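Local coordinates for putative oxidoreductase with NAD(P)-binding Rossmann-fold domain (PDB 3UUW), which probably catalyses an NAD(P)-dependent oxidation or reduction of a substrate not yet identified, holding the dinucleotide on its Rossmann-fold domain, at residues I277-E281 / N282-P286; I110-S113 / T114-L118; T27-E30 / R31-F34. All coordinates share one frame; numbering follows the deposited sequence. Where two conformers were deposited one is given.

Interaction 1: residues I277-E281 / N282-P286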
# COMPACT_ATOMS: atom_id res chain seq x y z
N ILE A 277 -32.90 -9.97 15.44
CA ILE A 277 -33.86 -11.05 15.28
C ILE A 277 -33.56 -12.23 16.21
O ILE A 277 -34.47 -12.77 16.83
CB ILE A 277 -33.90 -11.52 13.82
CG1 ILE A 277 -34.34 -10.40 12.89
CG2 ILE A 277 -34.79 -12.76 13.64
CD1 ILE A 277 -35.80 -9.94 13.09
N ASP A 278 -32.30 -12.62 16.28
CA ASP A 278 -31.89 -13.76 17.14
C ASP A 278 -32.27 -13.52 18.59
O ASP A 278 -32.70 -14.44 19.27
CB ASP A 278 -30.38 -14.01 17.04
CG ASP A 278 -29.97 -14.69 15.74
OD1 ASP A 278 -30.83 -15.25 15.04
OD2 ASP A 278 -28.76 -14.66 15.42
N CYS A 279 -32.11 -12.30 19.05
CA CYS A 279 -32.44 -11.96 20.44
C CYS A 279 -33.93 -12.10 20.72
O CYS A 279 -34.33 -12.54 21.82
CB CYS A 279 -31.93 -10.57 20.80
SG CYS A 279 -30.13 -10.49 20.98
N ILE A 280 -34.75 -11.74 19.74
CA ILE A 280 -36.18 -11.96 19.85
C ILE A 280 -36.45 -13.46 19.94
O ILE A 280 -37.21 -13.93 20.80
CB ILE A 280 -36.93 -11.34 18.67
CG1 ILE A 280 -36.86 -9.81 18.76
CG2 ILE A 280 -38.40 -11.80 18.67
CD1 ILE A 280 -37.23 -9.04 17.47
N GLU A 281 -35.83 -14.22 19.05
CA GLU A 281 -35.98 -15.67 19.03
C GLU A 281 -35.63 -16.32 20.36
O GLU A 281 -36.31 -17.26 20.80
CB GLU A 281 -35.12 -16.27 17.92
CG GLU A 281 -35.12 -17.79 17.87
CD GLU A 281 -36.47 -18.40 17.50
OE1 GLU A 281 -37.25 -17.76 16.76
OE2 GLU A 281 -36.72 -19.54 17.95
N ASN A 282 -34.59 -15.82 21.02
CA ASN A 282 -34.09 -16.44 22.23
C ASN A 282 -34.51 -15.75 23.52
O ASN A 282 -34.00 -16.07 24.58
CB ASN A 282 -32.57 -16.53 22.14
CG ASN A 282 -32.12 -17.52 21.11
OD1 ASN A 282 -31.51 -17.16 20.09
ND2 ASN A 282 -32.42 -18.78 21.36
N ASN A 283 -35.43 -14.79 23.42
CA ASN A 283 -35.96 -14.08 24.59
C ASN A 283 -34.89 -13.40 25.45
O ASN A 283 -34.90 -13.49 26.69
CB ASN A 283 -36.76 -15.05 25.47
CG ASN A 283 -37.51 -14.34 26.59
OD1 ASN A 283 -38.00 -13.22 26.42
ND2 ASN A 283 -37.58 -14.98 27.75
N ILE A 284 -33.99 -12.69 24.78
CA ILE A 284 -32.90 -11.98 25.46
C ILE A 284 -32.77 -10.59 24.90
O ILE A 284 -33.33 -10.26 23.85
CB ILE A 284 -31.57 -12.71 25.34
CG1 ILE A 284 -31.22 -12.97 23.88
CG2 ILE A 284 -31.64 -14.02 26.12
CD1 ILE A 284 -29.90 -13.73 23.67
N LYS A 285 -32.03 -9.78 25.65
CA LYS A 285 -31.77 -8.40 25.27
C LYS A 285 -30.43 -8.26 24.52
O LYS A 285 -29.43 -8.78 24.96
CB LYS A 285 -31.69 -7.56 26.54
CG LYS A 285 -32.95 -7.50 27.36
CD LYS A 285 -32.73 -6.57 28.56
CE LYS A 285 -34.00 -6.41 29.39
NZ LYS A 285 -33.81 -5.37 30.46
N PRO A 286 -30.40 -7.51 23.39
CA PRO A 286 -29.09 -7.26 22.73
C PRO A 286 -28.19 -6.40 23.61
O PRO A 286 -28.72 -5.71 24.46
CB PRO A 286 -29.46 -6.53 21.42
CG PRO A 286 -30.91 -6.24 21.48
CD PRO A 286 -31.54 -6.96 22.65
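The flat carbonyl groups of C279 and I280 are approached in two different ways by the amides of I284 and N283. The N-H of I284 arrives close to the plane of the C279 carbonyl, only slightly tilted from it, and the hydrogen bond from I284 N to C279 O is 3.0 Å long and nearly straight, at 175° about the hydrogen. N283 N instead stands over the face of the I280 carbonyl, 71° out of its plane, so its 3.3 Å bond to I280 O does not use a lone pair direction. One residue earlier, N282 N closes an i+4 helical bond, somewhat bent, to D278 O at 2.9 Å.

The bonds from I284 N to C279 O and from N283 N to I280 O, with N283 at positive phi, make a Schellman motif at the end of helix 269-281. Its usual apolar partner pair is present: C279 CB meets I284 CG1 at 4.0 Å. The carbonyl oxygen of I284 also lies near, 3.4 Å from C279 CB, and is itself held by N119. With SG of C279 anti to the carbonyl carbon (chi1 -72°), the sulfur points to the departing chain. There SG rests 3.8 Å from P286 CA and 4.0 Å from P286 CB, while P286 CD packs 4.1 Å from C279 CB. On the sheet side, I277 and I280 lie against C69 of strand 69-72.

Chemically, D278 O receives the last i+4 bond, and the carbonyls of C279 and I280, which have no further helical turn to bond, are each given an N-H from the reversing chain. The sulfur serves as an apolar surface, so polar capping and hydrophobic contact occur together on the same turn.

Interaction 2: residues I110-S113 / T114-L118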
# COMPACT_ATOMS: atom_id res chain seq x y z
N ILE A 110 -36.92 4.02 26.43
CA ILE A 110 -36.27 2.86 27.03
C ILE A 110 -37.14 2.29 28.14
O ILE A 110 -37.36 1.06 28.24
CB ILE A 110 -34.83 3.18 27.52
CG1 ILE A 110 -33.90 3.37 26.30
CG2 ILE A 110 -34.29 2.06 28.46
CD1 ILE A 110 -32.61 4.21 26.62
N GLU A 111 -37.66 3.17 29.00
CA GLU A 111 -38.49 2.69 30.10
C GLU A 111 -39.77 2.06 29.58
O GLU A 111 -40.20 1.02 30.09
CB GLU A 111 -38.77 3.78 31.12
CG GLU A 111 -37.51 4.22 31.86
CD GLU A 111 -36.73 3.05 32.46
OE1 GLU A 111 -37.36 2.19 33.11
OE2 GLU A 111 -35.48 3.01 32.28
N LEU A 112 -40.37 2.67 28.57
CA LEU A 112 -41.58 2.09 27.96
C LEU A 112 -41.28 0.69 27.42
O LEU A 112 -42.03 -0.26 27.68
CB LEU A 112 -42.14 3.01 26.86
CG LEU A 112 -43.41 2.54 26.16
CD1 LEU A 112 -44.53 2.27 27.15
CD2 LEU A 112 -43.85 3.57 25.10
N SER A 113 -40.14 0.53 26.75
CA SER A 113 -39.77 -0.78 26.20
C SER A 113 -39.60 -1.83 27.31
O SER A 113 -40.08 -2.95 27.21
CB SER A 113 -38.51 -0.66 25.32
OG SER A 113 -37.31 -0.58 26.10
N THR A 114 -38.96 -1.46 28.40
CA THR A 114 -38.73 -2.42 29.48
C THR A 114 -40.07 -2.79 30.19
O THR A 114 -40.28 -3.96 30.53
CB THR A 114 -37.64 -1.92 30.45
OG1 THR A 114 -38.05 -0.70 31.04
CG2 THR A 114 -36.34 -1.73 29.75
N LYS A 115 -40.97 -1.82 30.35
CA LYS A 115 -42.28 -2.10 30.91
C LYS A 115 -43.03 -3.13 30.06
O LYS A 115 -43.70 -4.03 30.60
CB LYS A 115 -43.10 -0.81 30.95
CG LYS A 115 -44.54 -0.97 31.40
CD LYS A 115 -45.34 0.27 31.02
CE LYS A 115 -46.82 0.12 31.29
NZ LYS A 115 -47.57 1.28 30.74
N LYS A 116 -42.89 -3.02 28.73
CA LYS A 116 -43.60 -3.90 27.79
C LYS A 116 -42.85 -5.21 27.51
O LYS A 116 -43.34 -6.06 26.77
CB LYS A 116 -43.87 -3.15 26.47
CG LYS A 116 -44.75 -1.90 26.59
CD LYS A 116 -46.19 -2.21 26.89
CE LYS A 116 -46.90 -2.82 25.69
NZ LYS A 116 -48.28 -3.24 26.06
N ASN A 117 -41.67 -5.36 28.11
CA ASN A 117 -40.78 -6.49 27.87
C ASN A 117 -40.44 -6.61 26.39
O ASN A 117 -40.52 -7.69 25.77
CB ASN A 117 -41.37 -7.80 28.40
CG ASN A 117 -40.36 -8.57 29.18
OD1 ASN A 117 -39.61 -9.37 28.63
ND2 ASN A 117 -40.27 -8.26 30.49
N LEU A 118 -40.04 -5.47 25.82
CA LEU A 118 -39.68 -5.40 24.41
C LEU A 118 -38.25 -4.87 24.24
O LEU A 118 -37.76 -4.10 25.08
CB LEU A 118 -40.63 -4.45 23.68
CG LEU A 118 -42.09 -4.88 23.67
CD1 LEU A 118 -42.96 -3.73 23.13
CD2 LEU A 118 -42.29 -6.16 22.84
O HOH W 1 -39.64 0.56 32.84
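The carbonyl oxygen of I110 is gripped by two donors, the backbone amide of T114 and the hydroxyl of S113. T114 N gives the helical bond to I110 O at 3.0 Å, tilted 19° from the carbonyl plane. The shorter bond, 2.7 Å from S113 OG to I110 O, comes in at a sharper angle to the C=O. S113 can make it because its OG sits between the backbone N and the carbonyl carbon (chi1 78°), turned back along the helix.

On the outer side, E111 and T114 are joined through one water. It donates a proton to E111 OE1 at 2.8 Å and the other to T114 OG1 at 2.7 Å, bridging a carboxylate and a hydroxyl that stand 3.6 Å apart between those same oxygens. The bend in the E111 chain at chi2 brings the carboxylate round to this position.

Towards the C-terminal end, L118 N reaches S113 O at 2.9 Å with 170° at the hydrogen, and N117 N bonds to T114 O at 3.1 Å. With the positive phi of N117 this pair makes a Schellman motif, which turns the chain from helix 103-116 into strand 120-122 of a beta-alpha-beta unit. L112, S113 and L118 all touch L87 of helix 79-88, so both sides of the turn pack on the neighbouring helix.

The chemistry implies a division of labour: the buried serine hydroxyl is satisfied within its own helix turn, the exposed carboxylate and threonine are linked by solvent, and the helix end is closed by backbone amides.

Interaction 3: residues T27-E30 / R31-F34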
# COMPACT_ATOMS: atom_id res chain seq x y z
N THR A 27 -34.47 -8.59 2.79
CA THR A 27 -35.34 -9.13 1.76
C THR A 27 -35.03 -10.58 1.42
O THR A 27 -35.82 -11.21 0.71
CB THR A 27 -35.38 -8.25 0.50
OG1 THR A 27 -34.05 -8.07 0.02
CG2 THR A 27 -36.01 -6.88 0.83
N LYS A 28 -33.86 -11.08 1.88
CA LYS A 28 -33.54 -12.51 1.87
C LYS A 28 -33.98 -12.94 3.27
O LYS A 28 -33.19 -12.95 4.25
CB LYS A 28 -32.06 -12.76 1.61
CG LYS A 28 -31.71 -14.22 1.51
CD LYS A 28 -30.23 -14.41 1.31
CE LYS A 28 -29.91 -15.86 1.15
NZ LYS A 28 -30.54 -16.42 -0.06
N SER A 29 -35.26 -13.22 3.38
CA SER A 29 -35.91 -13.34 4.67
C SER A 29 -35.86 -14.75 5.20
O SER A 29 -36.83 -15.47 5.13
CB SER A 29 -37.35 -12.84 4.53
OG SER A 29 -37.38 -11.54 3.90
N GLU A 30 -34.70 -15.13 5.72
CA GLU A 30 -34.44 -16.51 6.16
C GLU A 30 -34.97 -16.88 7.54
O GLU A 30 -35.45 -18.01 7.75
CB GLU A 30 -32.93 -16.80 6.14
CG GLU A 30 -32.26 -16.71 4.78
CD GLU A 30 -30.77 -17.08 4.83
OE1 GLU A 30 -30.34 -17.92 4.01
OE2 GLU A 30 -30.03 -16.55 5.69
N ARG A 31 -34.87 -15.95 8.49
CA ARG A 31 -35.20 -16.24 9.90
C ARG A 31 -36.47 -15.56 10.40
O ARG A 31 -36.72 -15.49 11.61
CB ARG A 31 -34.03 -15.81 10.76
CG ARG A 31 -32.70 -16.50 10.44
CD ARG A 31 -32.72 -17.97 10.80
NE ARG A 31 -31.37 -18.51 11.02
CZ ARG A 31 -30.49 -18.82 10.06
NH1 ARG A 31 -30.77 -18.62 8.77
NH2 ARG A 31 -29.30 -19.30 10.41
N PHE A 32 -37.25 -15.04 9.47
CA PHE A 32 -38.48 -14.34 9.81
C PHE A 32 -39.34 -14.23 8.57
O PHE A 32 -38.87 -14.50 7.45
CB PHE A 32 -38.18 -12.91 10.33
CG PHE A 32 -37.33 -12.10 9.40
CD1 PHE A 32 -37.87 -11.47 8.29
CD2 PHE A 32 -35.96 -12.01 9.61
CE1 PHE A 32 -37.07 -10.77 7.41
CE2 PHE A 32 -35.15 -11.30 8.74
CZ PHE A 32 -35.70 -10.69 7.64
N GLU A 33 -40.59 -13.86 8.77
CA GLU A 33 -41.49 -13.55 7.68
C GLU A 33 -41.48 -12.03 7.50
O GLU A 33 -41.70 -11.30 8.47
CB GLU A 33 -42.91 -14.01 7.98
CG GLU A 33 -43.87 -13.80 6.82
CD GLU A 33 -45.32 -14.15 7.13
OE1 GLU A 33 -45.65 -14.43 8.31
OE2 GLU A 33 -46.13 -14.11 6.19
N PHE A 34 -41.22 -11.56 6.27
CA PHE A 34 -41.25 -10.12 5.95
C PHE A 34 -42.71 -9.79 5.61
O PHE A 34 -43.16 -9.91 4.47
CB PHE A 34 -40.30 -9.80 4.79
CG PHE A 34 -39.84 -8.35 4.73
CD1 PHE A 34 -40.65 -7.32 5.14
CD2 PHE A 34 -38.60 -8.04 4.22
CE1 PHE A 34 -40.20 -5.98 5.07
CE2 PHE A 34 -38.15 -6.72 4.13
CZ PHE A 34 -38.96 -5.69 4.58
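S29 touches both F32 and F34, and meets the two rings differently. Its CB approaches the F32 ring obliquely, 3.6 Å from CE1. The F32 ring gets there because its CG sits between the backbone N and the carbonyl carbon (chi1 54°), which turns the ring back toward S29. Against F34, S29 OG lies in the ring plane at its edge, 3.7 Å from F34 CD2. That hydroxyl is bonded to L26 O and to R53 of the second subunit. T27 runs side by side with F34, both pointing the same way, with T27 CG2 3.9 Å from F34 CE2.

E30 and R31 cross at the surface with carboxylate and guanidinium planes 43° apart. Their salt bridge is long, 3.8 Å from E30 OE2 to R31 NH1; the stronger partner of E30 is K47 of the second subunit, which forms a salt bridge with OE1. K5 NZ bonds to both S29 O and F32 O, bringing together two acceptors 3.2 Å apart.

S29 centres an inverse gamma turn. Strand 8-12, helix 16-26 and the parallel neighbouring strand 33-38 form the first beta-alpha-beta crossover of a Rossmann fold, and this is its helix-to-strand return.

Interactions 1 and 2 both close a helix with a Schellman motif and are partly exposed, whereas interaction 3 is a mostly buried turn leading from a helix into a strand. Interaction 3 runs into edge strand 33-38 of the parallel sheet, and interaction 2 leads toward the opposite edge strand, 120-122, with centres about 25 Å apart. Interaction 1 lies between them: I277 CG1 packs 4.0 Å from F32 CD2 of interaction 3, while interaction 2 comes near without touching. Backbone amides dominate the helix ends, with sulfur packing added in one and a bridging water in the other. Ring contacts and bonds to a second subunit mark interaction 3.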